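Local coordinates for protein serine protease pet (Escherichia coli, PDB 4OM9) that probably cleaves host proteins such as alpha-fodrin, acting as a secreted serine protease and autotransporter enterotoxin, at residues Asp49-Ala53 against Thr114-Asp118; Gly147-Gly153 against Asp207-Tyr213; Ala53-Ala59 against Ser79-Tyr85; Tyr13-Gln18 against Ala168-Ala173; Ala65-Ala71 against Asp101-Leu107. One frame throughout, in Å; residues are numbered along the deposited sequence.

All five contacts belong to the protease part of the chain, and four of them are buried; contact 1, between two loops, is partly buried and small. Contacts 3 and 5 hold the five-stranded antiparallel sheet: contact 5 is a full strand pair within it, while contact 3 packs a polar turn against its edge strand. Contacts 2 and 4 meet at the second sheet, through the neighbouring strands 143-151 and 172-185, one by a strand pair running into a serine-protease sequence motif and the other by a helix end. Chemistry follows place: regular backbone ladders within sheets, side-chain amides and hydroxyls tying loops, and alanine and leucine packing under the helix, with a glutamine amide at its end.

Contact 1: Asp49-Ala53 against Thr114-Asp118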
# COMPACT_ATOMS: atom_id res chain seq x y z
N ASP A 49 19.60 -2.95 -10.43
CA ASP A 49 19.38 -3.86 -9.32
C ASP A 49 20.77 -4.26 -8.83
O ASP A 49 21.52 -4.96 -9.52
CB ASP A 49 18.56 -5.09 -9.75
CG ASP A 49 18.26 -6.04 -8.59
OD1 ASP A 49 19.11 -6.21 -7.68
OD2 ASP A 49 17.17 -6.64 -8.59
N PHE A 50 21.11 -3.80 -7.64
CA PHE A 50 22.40 -4.14 -7.07
C PHE A 50 22.44 -5.41 -6.21
O PHE A 50 23.40 -5.63 -5.47
CB PHE A 50 22.90 -2.98 -6.23
CG PHE A 50 23.11 -1.72 -7.01
CD1 PHE A 50 24.02 -1.70 -8.06
CD2 PHE A 50 22.41 -0.56 -6.68
CE1 PHE A 50 24.22 -0.54 -8.78
CE2 PHE A 50 22.63 0.61 -7.40
CZ PHE A 50 23.53 0.63 -8.44
N SER A 51 21.43 -6.27 -6.31
CA SER A 51 21.43 -7.43 -5.42
C SER A 51 22.45 -8.53 -5.80
O SER A 51 22.65 -9.45 -5.03
CB SER A 51 20.02 -8.03 -5.32
OG SER A 51 19.50 -8.34 -6.60
N SER A 52 23.13 -8.42 -6.94
CA SER A 52 24.19 -9.40 -7.27
C SER A 52 25.51 -9.13 -6.54
O SER A 52 26.42 -9.98 -6.50
CB SER A 52 24.43 -9.43 -8.78
OG SER A 52 23.22 -9.65 -9.48
N ALA A 53 25.61 -7.95 -5.93
CA ALA A 53 26.78 -7.58 -5.13
C ALA A 53 26.85 -8.41 -3.84
O ALA A 53 25.83 -8.67 -3.21
CB ALA A 53 26.77 -6.07 -4.80
N THR A 114 20.49 -14.38 -5.44
CA THR A 114 20.42 -13.56 -6.64
C THR A 114 20.67 -14.40 -7.87
O THR A 114 21.34 -15.43 -7.79
CB THR A 114 21.44 -12.39 -6.60
OG1 THR A 114 21.58 -11.82 -7.91
CG2 THR A 114 22.80 -12.84 -6.11
N ARG A 115 20.11 -13.98 -9.00
CA ARG A 115 20.35 -14.72 -10.24
C ARG A 115 21.64 -14.24 -10.91
O ARG A 115 22.06 -14.81 -11.93
CB ARG A 115 19.16 -14.62 -11.20
CG ARG A 115 18.06 -15.65 -10.92
CD ARG A 115 17.28 -15.29 -9.68
NE ARG A 115 16.53 -14.05 -9.89
CZ ARG A 115 16.18 -13.19 -8.94
NH1 ARG A 115 16.51 -13.40 -7.66
NH2 ARG A 115 15.51 -12.10 -9.26
N GLY A 116 22.27 -13.23 -10.32
CA GLY A 116 23.58 -12.77 -10.75
C GLY A 116 23.52 -11.64 -11.76
O GLY A 116 22.47 -11.34 -12.31
N ALA A 117 24.66 -11.00 -12.02
CA ALA A 117 24.65 -9.88 -12.96
C ALA A 117 24.72 -10.39 -14.40
O ALA A 117 25.23 -11.49 -14.64
CB ALA A 117 25.81 -8.92 -12.67
N ASP A 118 24.19 -9.60 -15.34
CA ASP A 118 24.28 -9.91 -16.76
C ASP A 118 25.73 -9.77 -17.23
O ASP A 118 26.38 -8.77 -16.94
CB ASP A 118 23.35 -9.00 -17.57
CG ASP A 118 23.50 -9.17 -19.08
OD1 ASP A 118 24.53 -8.73 -19.66
OD2 ASP A 118 22.58 -9.74 -19.70
O HOH W 1 17.79 -10.83 -6.09
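Ser51 and Ser52 bring the turn of residues 49-53 against Thr114 and Gly116-Ala117. Asp49 prepares the turn from within its own segment: its OD1 accepts from Ser51 N at 2.7 Å, nearly along the C-O axis, which makes an Asx turn. Phe50 begins a type I beta turn that ends at Ala53, and its ring packs against Phe148 and Val150 of strand 143-151. Ser51 crosses with its backbone, the carbonyl O lying 3.5 Å from Thr114 CB and close to the methyl CG2. A water donates to Ser51 OG and accepts, weakly, from Arg115 NH1, so it bridges the two loops; that NH1 also donates to Gly401 O. Two loops thus meet beside strand 60-63, whose Ser61 has backbone bonds to both Ser52 and Ala117, and residues 114-118 lie on the path from the five-stranded sheet to the second sheet of this clan PA protease. Ser52 points its OG into the other loop, anti to its own carbonyl carbon (chi1 -54°), and shares a hydrogen bond with Thr114 OG1 at 3.1 Å. That same OG1 takes Gly116 N at 2.9 Å in an ST turn, fixing the threonine hydroxyl from a second direction. The packing is close here, with Ser52 OG 3.0 Å from Gly116 C, while Ala117 CB simply touches Ser52 CB.

Contact 2: Gly147-Gly153 against Asp207-Tyr213; sequences GFRVGSG and DSGSGVY
The second segment opens within the Gly-Asp-Ser-Gly sequence familiar from chymotrypsin-like proteases, at its aspartate, and Asp207 there meets Gly153 and Arg149 before the chain runs into strand 211-213, antiparallel to strand 147-151. The strands are joined by Tyr213 N to Phe148 O at 2.9 Å, with a weak return bond from Phe148 N to Tyr213 O. Phe148 O also lies at the edge of the Tyr213 ring, in its plane. At the next pair Arg149 faces Val212, and Arg149 CG rests 3.8 Å from Val212 CG2. From there the arginine chain bends at chi2 and chi3 and passes Ser210, with CD 3.4 Å from Ser210 OG. Its guanidinium makes no direct hydrogen bond to Asp207 but a long salt bridge, NH2 to OD2 3.8 Å, with the oxygen well out of the guanidinium plane; NH1 is instead directed at Tyr193 OH. Asp207 OD1 turns to the other segment and takes Gly153 N at 2.9 Å from above the carboxylate plane, while OD2 accepts from Thr204. A water forms the second link, within bonding distance of Asp207 OD1 and, more weakly, of Gly151 O and Arg149 NH2. Where the strands splay apart, a second water sits between Val150 O and Gly211 O, close enough to bond either. Asp207 O is gripped twice, by Ser210 N and by Ser210 OG at 2.6 Å, within the type II turn 207-210. This turn sets Ser208 beside His72, as expected for the nucleophile turn of a clan PA serine protease, so Ser208 is probably the nucleophile.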
# COMPACT_ATOMS: atom_id res chain seq x y z
N GLY A 147 27.55 5.18 -15.63
CA GLY A 147 27.28 3.95 -14.94
C GLY A 147 27.36 4.08 -13.45
O GLY A 147 27.64 5.16 -12.92
N PHE A 148 27.11 2.97 -12.77
CA PHE A 148 27.04 2.91 -11.33
C PHE A 148 27.98 1.86 -10.80
O PHE A 148 28.18 0.81 -11.43
CB PHE A 148 25.62 2.57 -10.85
CG PHE A 148 24.61 3.67 -11.02
CD1 PHE A 148 24.50 4.69 -10.08
CD2 PHE A 148 23.73 3.66 -12.11
CE1 PHE A 148 23.54 5.72 -10.24
CE2 PHE A 148 22.77 4.67 -12.27
CZ PHE A 148 22.68 5.71 -11.33
N ARG A 149 28.52 2.11 -9.62
CA ARG A 149 29.34 1.11 -8.96
C ARG A 149 28.97 1.08 -7.50
O ARG A 149 28.72 2.10 -6.89
CB ARG A 149 30.81 1.43 -9.12
CG ARG A 149 31.70 0.36 -8.59
CD ARG A 149 32.93 0.96 -7.95
NE ARG A 149 32.62 1.31 -6.58
CZ ARG A 149 32.65 2.54 -6.10
NH1 ARG A 149 33.03 3.54 -6.88
NH2 ARG A 149 32.33 2.75 -4.83
N VAL A 150 28.98 -0.11 -6.93
CA VAL A 150 28.57 -0.28 -5.56
C VAL A 150 29.64 -1.05 -4.80
O VAL A 150 30.15 -2.07 -5.29
CB VAL A 150 27.22 -0.99 -5.56
CG1 VAL A 150 27.09 -1.98 -4.43
CG2 VAL A 150 26.10 0.00 -5.64
N GLY A 151 30.00 -0.56 -3.62
CA GLY A 151 30.93 -1.29 -2.77
C GLY A 151 30.99 -0.73 -1.35
O GLY A 151 30.27 0.23 -1.03
N SER A 152 31.84 -1.32 -0.50
CA SER A 152 31.93 -0.85 0.88
C SER A 152 33.36 -0.77 1.40
O SER A 152 33.68 -1.38 2.43
CB SER A 152 31.08 -1.75 1.79
OG SER A 152 30.98 -1.23 3.09
N GLY A 153 34.21 -0.01 0.71
CA GLY A 153 35.55 0.26 1.19
C GLY A 153 35.60 1.02 2.50
O GLY A 153 34.59 1.19 3.16
N ASP A 207 37.17 -0.96 -1.86
CA ASP A 207 36.26 -1.05 -3.00
C ASP A 207 36.85 -1.90 -4.14
O ASP A 207 36.15 -2.22 -5.10
CB ASP A 207 35.94 0.34 -3.55
CG ASP A 207 35.00 1.12 -2.65
OD1 ASP A 207 34.02 0.51 -2.11
OD2 ASP A 207 35.24 2.35 -2.49
N SER A 208 38.14 -2.20 -4.05
CA SER A 208 38.81 -2.96 -5.09
C SER A 208 38.08 -4.29 -5.27
O SER A 208 37.75 -4.96 -4.29
CB SER A 208 40.29 -3.16 -4.75
OG SER A 208 40.90 -4.14 -5.58
N GLY A 209 37.79 -4.65 -6.51
CA GLY A 209 37.04 -5.86 -6.79
C GLY A 209 35.54 -5.66 -7.04
O GLY A 209 34.90 -6.55 -7.62
N SER A 210 34.98 -4.51 -6.61
CA SER A 210 33.53 -4.31 -6.66
C SER A 210 33.08 -4.17 -8.11
O SER A 210 33.87 -3.77 -8.97
CB SER A 210 33.10 -3.08 -5.84
OG SER A 210 33.78 -1.88 -6.21
N GLY A 211 31.84 -4.54 -8.40
CA GLY A 211 31.35 -4.56 -9.76
C GLY A 211 30.94 -3.18 -10.30
O GLY A 211 30.44 -2.33 -9.57
N VAL A 212 31.20 -2.98 -11.59
CA VAL A 212 30.96 -1.73 -12.27
C VAL A 212 29.90 -2.00 -13.34
O VAL A 212 30.01 -2.96 -14.10
CB VAL A 212 32.27 -1.19 -12.91
CG1 VAL A 212 32.01 0.03 -13.78
CG2 VAL A 212 33.32 -0.89 -11.83
N TYR A 213 28.87 -1.17 -13.38
CA TYR A 213 27.72 -1.45 -14.23
C TYR A 213 27.53 -0.42 -15.32
O TYR A 213 27.84 0.76 -15.17
CB TYR A 213 26.42 -1.54 -13.40
CG TYR A 213 26.38 -2.68 -12.42
CD1 TYR A 213 26.98 -2.56 -11.17
CD2 TYR A 213 25.72 -3.87 -12.73
CE1 TYR A 213 26.95 -3.60 -10.26
CE2 TYR A 213 25.68 -4.92 -11.82
CZ TYR A 213 26.30 -4.78 -10.59
OH TYR A 213 26.30 -5.79 -9.66
O HOH W 2 31.89 2.39 -2.27
O HOH W 3 29.25 -3.10 -7.56

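Contact 3: Ala53-Ala59 against Ser79-Tyr85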
# COMPACT_ATOMS: atom_id res chain seq x y z
N ALA A 53 25.61 -7.95 -5.93
CA ALA A 53 26.78 -7.58 -5.13
C ALA A 53 26.85 -8.41 -3.84
O ALA A 53 25.83 -8.67 -3.21
CB ALA A 53 26.77 -6.07 -4.80
N THR A 54 28.06 -8.82 -3.47
CA THR A 54 28.30 -9.37 -2.14
C THR A 54 27.96 -8.34 -1.07
O THR A 54 28.11 -7.14 -1.30
CB THR A 54 29.77 -9.80 -1.96
OG1 THR A 54 30.61 -8.66 -2.17
CG2 THR A 54 30.17 -10.92 -2.96
N ALA A 55 27.54 -8.81 0.09
CA ALA A 55 27.28 -7.96 1.25
C ALA A 55 28.39 -6.95 1.48
O ALA A 55 28.13 -5.78 1.77
CB ALA A 55 27.10 -8.80 2.48
N ASN A 56 29.64 -7.38 1.33
CA ASN A 56 30.75 -6.48 1.59
C ASN A 56 31.18 -5.71 0.34
O ASN A 56 32.11 -4.91 0.38
CB ASN A 56 31.93 -7.25 2.20
CG ASN A 56 32.71 -8.02 1.17
OD1 ASN A 56 32.29 -8.15 0.00
ND2 ASN A 56 33.86 -8.57 1.60
N GLY A 57 30.52 -5.99 -0.78
CA GLY A 57 30.77 -5.28 -2.01
C GLY A 57 31.97 -5.71 -2.85
O GLY A 57 32.08 -5.29 -4.00
N ALA A 58 32.85 -6.57 -2.32
CA ALA A 58 34.10 -6.80 -3.01
C ALA A 58 33.97 -7.79 -4.18
O ALA A 58 34.91 -7.95 -4.96
CB ALA A 58 35.16 -7.27 -2.03
N ALA A 59 32.82 -8.43 -4.33
CA ALA A 59 32.63 -9.29 -5.48
C ALA A 59 31.20 -9.21 -5.96
O ALA A 59 30.35 -8.67 -5.27
CB ALA A 59 33.01 -10.78 -5.14
N SER A 79 38.35 -10.59 1.57
CA SER A 79 37.55 -9.59 0.86
C SER A 79 36.58 -10.23 -0.12
O SER A 79 35.42 -9.83 -0.20
CB SER A 79 38.44 -8.58 0.13
OG SER A 79 38.97 -9.15 -1.06
N ALA A 80 37.06 -11.23 -0.87
CA ALA A 80 36.25 -11.90 -1.89
C ALA A 80 36.33 -13.43 -1.83
O ALA A 80 35.61 -14.10 -2.56
CB ALA A 80 36.65 -11.41 -3.28
N ASN A 81 37.19 -13.99 -0.99
CA ASN A 81 37.24 -15.45 -0.80
C ASN A 81 36.03 -15.97 0.01
O ASN A 81 35.66 -17.12 -0.10
CB ASN A 81 38.55 -15.88 -0.13
CG ASN A 81 39.74 -15.92 -1.10
OD1 ASN A 81 40.28 -16.99 -1.41
ND2 ASN A 81 40.15 -14.76 -1.60
N TYR A 82 35.44 -15.10 0.83
CA TYR A 82 34.31 -15.46 1.68
C TYR A 82 33.16 -14.51 1.36
O TYR A 82 33.25 -13.31 1.59
CB TYR A 82 34.69 -15.36 3.17
CG TYR A 82 35.96 -16.11 3.52
CD1 TYR A 82 36.25 -17.34 2.94
CD2 TYR A 82 36.88 -15.59 4.43
CE1 TYR A 82 37.41 -18.03 3.26
CE2 TYR A 82 38.04 -16.27 4.75
CZ TYR A 82 38.30 -17.49 4.16
OH TYR A 82 39.45 -18.19 4.47
N GLN A 83 32.10 -15.05 0.78
CA GLN A 83 31.03 -14.22 0.27
C GLN A 83 29.72 -14.47 0.98
O GLN A 83 29.33 -15.62 1.22
CB GLN A 83 30.87 -14.44 -1.23
CG GLN A 83 32.17 -14.24 -1.96
CD GLN A 83 32.03 -14.22 -3.46
OE1 GLN A 83 30.92 -14.34 -3.99
NE2 GLN A 83 33.15 -14.09 -4.16
N THR A 84 29.06 -13.38 1.33
CA THR A 84 27.76 -13.43 1.95
C THR A 84 26.71 -12.82 1.04
O THR A 84 26.86 -11.70 0.56
CB THR A 84 27.74 -12.68 3.28
OG1 THR A 84 28.54 -13.38 4.23
CG2 THR A 84 26.31 -12.56 3.82
N TYR A 85 25.65 -13.60 0.77
CA TYR A 85 24.45 -13.06 0.17
C TYR A 85 23.29 -13.44 1.09
O TYR A 85 23.14 -14.63 1.45
CB TYR A 85 24.22 -13.60 -1.24
CG TYR A 85 25.39 -13.47 -2.20
CD1 TYR A 85 26.42 -14.41 -2.21
CD2 TYR A 85 25.45 -12.43 -3.13
CE1 TYR A 85 27.47 -14.31 -3.10
CE2 TYR A 85 26.50 -12.33 -4.02
CZ TYR A 85 27.51 -13.28 -4.00
OH TYR A 85 28.57 -13.19 -4.90
O HOH W 4 30.38 -10.45 1.06
O HOH W 5 32.59 -11.21 -0.22
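Two nearly straight hydrogen bonds span the contact: Ala55 N reaches Thr84 O at 3.0 Å, and Asn56 ND2 reaches Ser79 O at 2.7 Å. The second lies in the amide plane of Asn56, whose side chain stands between the backbone N and the carbonyl carbon (chi1 78°). Its OD1 turns back to accept Ala58 N in an Asx turn, so both ends of the amide are used and its rotation is fixed. Waters extend the polar seam, one accepting from Asn56 N and Thr84 N, another lying between Asn56 OD1 and Tyr82 O. On the strand side, Gln83 NE2 gives to Ala80 O at 2.9 Å and Tyr85 OH to Gln83 OE1 at 2.8 Å. Van der Waals contacts accompany these bonds. Thr54 CG2 sits 3.4 Å from Tyr85 OH and also touches the Gln83 amide, while Ala59 CB lies 3.5 Å from Gln83 NE2 and makes the apolar pair with Ala80 CB at 4.1 Å. The loop 53-59 leads into strand 60-63 at one edge of the five-stranded sheet and rests on strand 82-85 at its other edge, with Thr69 of strand 66-70 and Gln105 of strand 102-107 beneath, consistent with a sheet curled toward a barrel.

Contact 4: Tyr13-Gln18 against Ala168-Ala173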
# COMPACT_ATOMS: atom_id res chain seq x y z
N TYR A 13 23.71 8.02 -0.59
CA TYR A 13 24.62 7.09 -1.25
C TYR A 13 24.29 5.65 -0.90
O TYR A 13 24.41 4.76 -1.73
CB TYR A 13 26.08 7.39 -0.87
CG TYR A 13 26.60 8.72 -1.37
CD1 TYR A 13 27.16 8.84 -2.64
CD2 TYR A 13 26.55 9.85 -0.56
CE1 TYR A 13 27.65 10.06 -3.10
CE2 TYR A 13 27.03 11.08 -1.00
CZ TYR A 13 27.59 11.17 -2.28
OH TYR A 13 28.07 12.38 -2.73
N LEU A 14 23.88 5.44 0.34
CA LEU A 14 23.53 4.11 0.86
C LEU A 14 22.22 3.61 0.29
O LEU A 14 22.10 2.44 -0.09
CB LEU A 14 23.44 4.16 2.37
CG LEU A 14 24.70 3.99 3.22
CD1 LEU A 14 25.91 4.56 2.57
CD2 LEU A 14 24.51 4.62 4.57
N ASP A 15 21.22 4.49 0.24
CA ASP A 15 19.91 4.15 -0.32
C ASP A 15 20.07 3.63 -1.75
O ASP A 15 19.42 2.66 -2.15
CB ASP A 15 18.96 5.36 -0.32
CG ASP A 15 18.08 5.44 0.93
OD1 ASP A 15 18.08 4.51 1.75
OD2 ASP A 15 17.37 6.48 1.09
N LEU A 16 20.93 4.29 -2.52
CA LEU A 16 21.13 3.93 -3.92
C LEU A 16 21.78 2.56 -4.05
O LEU A 16 21.37 1.76 -4.88
CB LEU A 16 21.98 4.98 -4.64
CG LEU A 16 22.37 4.73 -6.10
CD1 LEU A 16 21.17 4.38 -6.96
CD2 LEU A 16 23.07 5.95 -6.66
N ALA A 17 22.79 2.30 -3.22
CA ALA A 17 23.55 1.05 -3.34
C ALA A 17 22.69 -0.11 -2.89
O ALA A 17 22.85 -1.22 -3.36
CB ALA A 17 24.84 1.10 -2.53
N GLN A 18 21.76 0.14 -1.98
CA GLN A 18 21.05 -0.95 -1.35
C GLN A 18 19.62 -1.01 -1.86
O GLN A 18 18.78 -1.73 -1.30
CB GLN A 18 21.12 -0.79 0.18
CG GLN A 18 22.59 -0.70 0.64
CD GLN A 18 22.74 -0.36 2.10
OE1 GLN A 18 21.91 -0.75 2.93
NE2 GLN A 18 23.81 0.37 2.43
N ALA A 168 28.26 -4.22 5.49
CA ALA A 168 27.12 -4.35 4.58
C ALA A 168 26.16 -3.17 4.71
O ALA A 168 25.63 -2.67 3.70
CB ALA A 168 26.39 -5.70 4.85
N ASP A 169 25.91 -2.72 5.95
CA ASP A 169 25.08 -1.53 6.17
C ASP A 169 25.62 -0.32 5.37
O ASP A 169 24.86 0.53 4.90
CB ASP A 169 25.04 -1.17 7.65
CG ASP A 169 24.38 -2.24 8.51
OD1 ASP A 169 23.45 -2.93 8.04
OD2 ASP A 169 24.81 -2.38 9.68
N LEU A 170 26.93 -0.24 5.23
CA LEU A 170 27.55 0.94 4.62
C LEU A 170 27.78 0.78 3.12
O LEU A 170 28.46 1.59 2.50
CB LEU A 170 28.86 1.26 5.31
CG LEU A 170 28.66 1.61 6.78
CD1 LEU A 170 30.01 1.80 7.45
CD2 LEU A 170 27.82 2.89 6.86
N LEU A 171 27.23 -0.28 2.54
CA LEU A 171 27.32 -0.45 1.10
C LEU A 171 26.87 0.84 0.40
O LEU A 171 25.73 1.27 0.54
CB LEU A 171 26.48 -1.65 0.63
CG LEU A 171 26.73 -2.07 -0.81
CD1 LEU A 171 28.06 -2.86 -0.96
CD2 LEU A 171 25.56 -2.83 -1.36
N SER A 172 27.78 1.45 -0.36
CA SER A 172 27.52 2.77 -0.94
C SER A 172 27.77 2.86 -2.46
O SER A 172 28.61 2.16 -3.01
CB SER A 172 28.37 3.82 -0.21
OG SER A 172 29.75 3.55 -0.35
N ALA A 173 27.04 3.74 -3.13
CA ALA A 173 27.03 3.75 -4.59
C ALA A 173 27.82 4.92 -5.16
O ALA A 173 27.83 6.01 -4.60
CB ALA A 173 25.63 3.80 -5.09
O HOH W 6 22.67 -4.11 2.95
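Gln18 extends its side chain from the end of helix 10-17 across the turn 168-171 and bonds twice through NE2. One hydrogen goes straight to Leu171 O at 2.8 Å, in the plane of both groups and on a lone pair; the other meets Asp169 O at 2.7 Å from above its carbonyl plane. With both partners engaged the amide cannot readily flip, and a water weakly links OE1 to Ala168 O. Ala17 points its CB at the peptide chain, 3.2 Å from Leu171 O and 3.8 Å from Ala173 CB. Beside it, Leu16 has CG anti to the backbone N (chi1 176°), which lays its branch against the same Ala173 CB at 3.5 Å. Leu14 sets CG anti to its carbonyl carbon (chi1 -86°), with CD1 3.8 Å from Ser172 CB and CD2 near Leu170 CD2. The Tyr13 ring presents its edge to Ala173 O, while Tyr13 O takes Ala173 N at 3.1 Å and, from the opposite face of its plane, Ala17 N within the helix. The helix thereby lies over the start of strand 172-185, and the adjacent strand 143-151 completes the floor, with Phe148 under Leu16 and Val150 under Ala17, Leu171 and Ala173.

Contact 5: Ala65-Ala71 against Asp101-Leu107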
# COMPACT_ATOMS: atom_id res chain seq x y z
N ALA A 65 26.92 -20.96 -9.19
CA ALA A 65 28.05 -21.06 -8.28
C ALA A 65 29.17 -20.07 -8.62
O ALA A 65 30.25 -20.19 -8.07
CB ALA A 65 28.61 -22.49 -8.26
N TYR A 66 28.91 -19.11 -9.49
CA TYR A 66 29.98 -18.24 -9.99
C TYR A 66 29.87 -16.76 -9.61
O TYR A 66 28.78 -16.20 -9.44
CB TYR A 66 30.09 -18.36 -11.52
CG TYR A 66 30.43 -19.77 -11.95
CD1 TYR A 66 31.70 -20.30 -11.72
CD2 TYR A 66 29.49 -20.58 -12.57
CE1 TYR A 66 32.02 -21.59 -12.10
CE2 TYR A 66 29.79 -21.86 -12.94
CZ TYR A 66 31.06 -22.37 -12.72
OH TYR A 66 31.35 -23.66 -13.11
N ALA A 67 31.04 -16.16 -9.44
CA ALA A 67 31.20 -14.77 -9.07
C ALA A 67 32.47 -14.23 -9.72
O ALA A 67 33.37 -14.98 -10.11
CB ALA A 67 31.27 -14.62 -7.58
N VAL A 68 32.53 -12.91 -9.80
CA VAL A 68 33.61 -12.21 -10.47
C VAL A 68 34.15 -11.13 -9.55
O VAL A 68 33.39 -10.45 -8.84
CB VAL A 68 33.14 -11.60 -11.80
CG1 VAL A 68 34.17 -10.69 -12.36
CG2 VAL A 68 32.89 -12.70 -12.81
N THR A 69 35.46 -10.98 -9.54
CA THR A 69 36.10 -9.98 -8.73
C THR A 69 37.46 -9.57 -9.35
O THR A 69 37.64 -9.62 -10.57
CB THR A 69 36.27 -10.49 -7.28
OG1 THR A 69 36.75 -9.44 -6.43
CG2 THR A 69 37.20 -11.75 -7.19
N VAL A 70 38.40 -9.15 -8.53
CA VAL A 70 39.69 -8.81 -9.06
C VAL A 70 40.69 -9.79 -8.44
O VAL A 70 40.39 -10.39 -7.40
CB VAL A 70 40.00 -7.32 -8.79
CG1 VAL A 70 41.23 -7.13 -7.95
CG2 VAL A 70 40.04 -6.58 -10.10
N ALA A 71 41.83 -10.00 -9.12
CA ALA A 71 42.79 -11.05 -8.75
C ALA A 71 43.59 -10.74 -7.49
O ALA A 71 43.76 -11.62 -6.64
CB ALA A 71 43.76 -11.34 -9.93
N ASP A 101 44.21 -8.74 -14.34
CA ASP A 101 43.74 -8.73 -12.94
C ASP A 101 42.31 -9.23 -12.84
O ASP A 101 41.62 -9.03 -11.83
CB ASP A 101 43.89 -7.32 -12.33
CG ASP A 101 43.57 -7.26 -10.84
OD1 ASP A 101 43.80 -8.25 -10.12
OD2 ASP A 101 43.09 -6.20 -10.37
N PHE A 102 41.86 -9.92 -13.88
CA PHE A 102 40.51 -10.45 -13.89
C PHE A 102 40.46 -11.73 -13.05
O PHE A 102 41.41 -12.52 -13.05
CB PHE A 102 40.03 -10.70 -15.31
CG PHE A 102 38.69 -11.35 -15.38
CD1 PHE A 102 37.53 -10.61 -15.16
CD2 PHE A 102 38.58 -12.72 -15.64
CE1 PHE A 102 36.28 -11.21 -15.21
CE2 PHE A 102 37.34 -13.34 -15.69
CZ PHE A 102 36.18 -12.59 -15.47
N SER A 103 39.34 -11.93 -12.36
CA SER A 103 39.14 -13.15 -11.59
C SER A 103 37.71 -13.68 -11.70
O SER A 103 36.77 -13.00 -11.33
CB SER A 103 39.49 -12.93 -10.12
OG SER A 103 39.29 -14.13 -9.38
N ILE A 104 37.58 -14.90 -12.22
CA ILE A 104 36.32 -15.63 -12.21
C ILE A 104 36.41 -16.74 -11.16
O ILE A 104 37.36 -17.54 -11.13
CB ILE A 104 35.96 -16.23 -13.59
CG1 ILE A 104 34.72 -17.11 -13.49
CG2 ILE A 104 37.09 -17.04 -14.13
CD1 ILE A 104 33.45 -16.38 -13.11
N GLN A 105 35.42 -16.74 -10.28
CA GLN A 105 35.42 -17.54 -9.08
C GLN A 105 34.36 -18.63 -9.14
O GLN A 105 33.25 -18.41 -9.65
CB GLN A 105 35.18 -16.68 -7.84
CG GLN A 105 36.26 -15.67 -7.49
CD GLN A 105 35.85 -14.81 -6.30
OE1 GLN A 105 34.84 -14.10 -6.35
NE2 GLN A 105 36.60 -14.89 -5.21
N ARG A 106 34.71 -19.80 -8.60
CA ARG A 106 33.74 -20.86 -8.36
C ARG A 106 33.49 -20.93 -6.86
O ARG A 106 34.41 -21.18 -6.08
CB ARG A 106 34.24 -22.22 -8.88
CG ARG A 106 33.41 -23.43 -8.42
CD ARG A 106 32.21 -23.73 -9.34
NE ARG A 106 31.35 -24.76 -8.77
CZ ARG A 106 30.41 -25.45 -9.42
NH1 ARG A 106 30.18 -25.24 -10.71
NH2 ARG A 106 29.69 -26.37 -8.76
N LEU A 107 32.24 -20.73 -6.45
CA LEU A 107 31.89 -20.81 -5.05
C LEU A 107 31.52 -22.24 -4.67
O LEU A 107 31.09 -23.02 -5.52
CB LEU A 107 30.74 -19.84 -4.76
CG LEU A 107 31.02 -18.33 -4.94
CD1 LEU A 107 29.74 -17.52 -4.83
CD2 LEU A 107 32.06 -17.83 -3.93
O HOH W 7 40.47 -13.30 -6.54
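Ala65 and Tyr66 meet Arg106 over one face and at the edge of its guanidinium, at the tight end of this antiparallel strand pair. The guanidinium lies flat beneath Ala65 CB, 3.6 Å over its centre, and NH1 donates to Tyr66 OH at 3.1 Å, in the guanidinium plane, which stands 80° from the ring. A bend at chi2 (87°) brings Arg106 CD alongside the ring, 3.5 Å from Tyr66 CE1. The charge finds a salt bridge to Asp294 and a cation-pi partner in Phe257. Close backbone bonds run along this end, Leu107 N to Ala65 O at 2.6 Å and Gln105 N to Ala67 O at 2.7 Å. Farther along, Val68 spreads its two methyls over separate neighbours, CG1 against Phe102 CE1 at 3.6 Å and CG2 against Ile104 CD1. On the opposite face Thr69 CG2 packs on the Gln105 amide, whose NE2 donates to Gln92 and Ala80 O. Toward Ala71 the pairing slackens. Ser103 N to Thr69 O is weak at 3.4 Å, the side chains of Val70 and Phe102 diverge, and a water hydrogen-bonds Val70 O and Ser103 OG. Ala71, partly exposed, still donates its N to Asp101 O at 2.9 Å, while Asp101 OD2 accepts from His229 and OD1 from His72 N. His72 also neighbours Ser208, consistent with the His-Asp-Ser triad of a clan PA protease. The pair forms two of the sheet's three inner strands, flanked by 60-63 and 88-97; helix 247-255 packs on Tyr66, Phe102 and Ile104, and strand 82-85 touches Ala67 and Leu107.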